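Local coordinates for disease resistance protein RRS1 (Arabidopsis thaliana, PDB 4C6S) that binds W-box DNA as a transcription factor and, paired with RPS4, recognises the effectors AvrRps4 and PopP2 in plant immunity, its TIR domain taking part in homo- and heterodimerization, at residues A[63-68]-A[105-110]. Sequence-based numbering, arbitrary orientation.
Sequences VLPGNC and DQWLSE. With SO4 (sulfate ion), chain D.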
loop_
_atom_site.group_PDB
_atom_site.type_symbol
_atom_site.label_atom_id
_atom_site.label_comp_id
_atom_site.label_asym_id
_atom_site.label_seq_id
_atom_site.Cartn_x
_atom_site.Cartn_y
_atom_site.Cartn_z
ATOM N N VAL A 63 5.852 -10.970 7.227
ATOM C CA VAL A 63 4.893 -10.751 6.150
ATOM C C VAL A 63 5.189 -11.765 5.077
ATOM O O VAL A 63 6.262 -11.755 4.462
ATOM C CB VAL A 63 4.995 -9.342 5.577
ATOM C CG1 VAL A 63 4.053 -9.208 4.386
ATOM C CG2 VAL A 63 4.652 -8.327 6.658
ATOM N N LEU A 64 4.248 -12.681 4.877
ATOM C CA LEU A 64 4.503 -13.875 4.088
ATOM C C LEU A 64 3.877 -13.727 2.720
ATOM O O LEU A 64 2.833 -13.078 2.586
ATOM C CB LEU A 64 3.920 -15.098 4.800
ATOM C CG LEU A 64 4.578 -15.350 6.161
ATOM C CD1 LEU A 64 3.688 -16.185 7.064
ATOM C CD2 LEU A 64 5.934 -16.022 5.979
ATOM N N PRO A 65 4.528 -14.300 1.692
ATOM C CA PRO A 65 3.987 -14.256 0.326
ATOM C C PRO A 65 2.874 -15.284 0.178
ATOM O O PRO A 65 3.091 -16.412 -0.269
ATOM C CB PRO A 65 5.192 -14.619 -0.541
ATOM C CG PRO A 65 6.036 -15.503 0.341
ATOM C CD PRO A 65 5.835 -14.994 1.754
ATOM N N GLY A 66 1.671 -14.874 0.560
ATOM C CA GLY A 66 0.569 -15.804 0.701
ATOM C C GLY A 66 0.054 -16.415 -0.578
ATOM O O GLY A 66 -0.656 -17.422 -0.533
ATOM N N ASN A 67 0.396 -15.817 -1.719
ATOM C CA ASN A 67 0.004 -16.380 -3.017
ATOM C C ASN A 67 0.870 -17.573 -3.421
ATOM O O ASN A 67 0.544 -18.299 -4.366
ATOM C CB ASN A 67 0.096 -15.305 -4.101
ATOM C CG ASN A 67 -1.021 -14.268 -4.010
ATOM O OD1 ASN A 67 -1.767 -14.222 -3.033
ATOM N ND2 ASN A 67 -1.135 -13.431 -5.039
ATOM N N CYS A 68 1.981 -17.765 -2.712
ATOM C CA CYS A 68 2.947 -18.808 -3.064
ATOM C C CYS A 68 2.802 -20.049 -2.193
ATOM O O CYS A 68 2.376 -19.973 -1.050
ATOM C CB CYS A 68 4.381 -18.291 -2.942
ATOM S SG CYS A 68 4.702 -16.752 -3.823
ATOM N N ASP A 105 -5.569 -22.177 2.969
ATOM C CA ASP A 105 -5.537 -23.424 3.736
ATOM C C ASP A 105 -4.123 -23.990 3.854
ATOM O O ASP A 105 -3.733 -24.507 4.908
ATOM C CB ASP A 105 -6.450 -24.469 3.106
ATOM C CG ASP A 105 -7.910 -24.078 3.167
ATOM O OD1 ASP A 105 -8.257 -23.241 4.026
ATOM O OD2 ASP A 105 -8.700 -24.619 2.362
ATOM N N GLN A 106 -3.364 -23.902 2.767
ATOM C CA GLN A 106 -1.969 -24.345 2.773
ATOM C C GLN A 106 -1.110 -23.568 3.761
ATOM O O GLN A 106 -0.300 -24.151 4.491
ATOM C CB GLN A 106 -1.376 -24.256 1.359
ATOM C CG GLN A 106 -2.032 -25.188 0.347
ATOM C CD GLN A 106 -3.127 -24.529 -0.477
ATOM O OE1 GLN A 106 -3.852 -23.649 -0.000
ATOM N NE2 GLN A 106 -3.250 -24.955 -1.728
ATOM N N TRP A 107 -1.277 -22.251 3.791
ATOM C CA TRP A 107 -0.501 -21.429 4.712
ATOM C C TRP A 107 -0.944 -21.605 6.156
ATOM O O TRP A 107 -0.121 -21.584 7.059
ATOM C CB TRP A 107 -0.556 -19.951 4.312
ATOM C CG TRP A 107 0.525 -19.601 3.349
ATOM C CD1 TRP A 107 0.403 -19.392 2.004
ATOM C CD2 TRP A 107 1.919 -19.484 3.650
ATOM N NE1 TRP A 107 1.635 -19.131 1.453
ATOM C CE2 TRP A 107 2.584 -19.176 2.445
ATOM C CE3 TRP A 107 2.667 -19.591 4.826
ATOM C CZ2 TRP A 107 3.967 -18.970 2.383
ATOM C CZ3 TRP A 107 4.037 -19.387 4.764
ATOM C CH2 TRP A 107 4.671 -19.084 3.551
ATOM N N LEU A 108 -2.236 -21.794 6.387
ATOM C CA LEU A 108 -2.689 -21.994 7.768
ATOM C C LEU A 108 -2.109 -23.303 8.322
ATOM O O LEU A 108 -1.692 -23.369 9.488
ATOM C CB LEU A 108 -4.214 -21.988 7.850
ATOM C CG LEU A 108 -4.823 -20.617 7.562
ATOM C CD1 LEU A 108 -6.336 -20.683 7.670
ATOM C CD2 LEU A 108 -4.266 -19.591 8.524
ATOM N N SER A 109 -2.053 -24.323 7.470
ATOM C CA SER A 109 -1.447 -25.605 7.837
ATOM C C SER A 109 0.029 -25.402 8.153
ATOM O O SER A 109 0.538 -25.877 9.179
ATOM C CB SER A 109 -1.604 -26.610 6.697
ATOM O OG SER A 109 -0.971 -27.839 7.021
ATOM N N GLU A 110 0.711 -24.697 7.260
ATOM C CA GLU A 110 2.128 -24.413 7.430
ATOM C C GLU A 110 2.379 -23.706 8.756
ATOM O O GLU A 110 3.228 -24.134 9.542
ATOM C CB GLU A 110 2.642 -23.566 6.266
ATOM C CG GLU A 110 4.139 -23.213 6.352
ATOM C CD GLU A 110 5.062 -24.369 6.000
ATOM O OE1 GLU A 110 4.642 -25.289 5.262
ATOM O OE2 GLU A 110 6.228 -24.349 6.451
HETATM S S SO4 D . 2.479 -11.972 -2.678
HETATM O O1 SO4 D . 1.607 -11.003 -3.342
HETATM O O2 SO4 D . 3.310 -11.231 -1.724
HETATM O O3 SO4 D . 3.343 -12.610 -3.668
HETATM O O4 SO4 D . 1.676 -13.021 -2.032
#
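W107 carries its CG roughly opposite the carbonyl carbon, though well off a staggered position (chi1 -88°), and its second torsion turns the indole off helix 104-113 toward the end of strand 59-65, where L64, its CG anti to the carbonyl carbon, sends both methyls to the ring. The site lies in the flavodoxin-like TIR fold, at the C-terminal end of the central strand of a five-stranded parallel sheet, and illustrates how one tryptophan can serve core and loop together. Its six-membered ring does the apolar work: CZ3 lies 4.0 Å from L64 CD1, the two side chains crossing at a slant, while L64 CB lies above one face, displaced to its margin. P65 CD approaches CZ2 more loosely, at 4.4 Å. L97 and P70 also pack on the indole, and F78 on L64, joining strand, helix and loop.

Beyond the strand the chain bends through a type I turn from P65 to C68, closed by C68 N to P65 O at 3.0 Å. At the turn, N67 N donates to sulfate O4 at 3.1 Å in a nearly straight bond; the ion probably comes from the crystallisation liquor. The pyrrole end of the indole is polar in its contacts. G66 O stands 3.4 Å from W107 CD1. W107 NE1 donates to C68 O at 2.7 Å. That bond is short but bent, 135° at the hydrogen. Its acceptor, C68 O, is tilted 30° out of the ring plane.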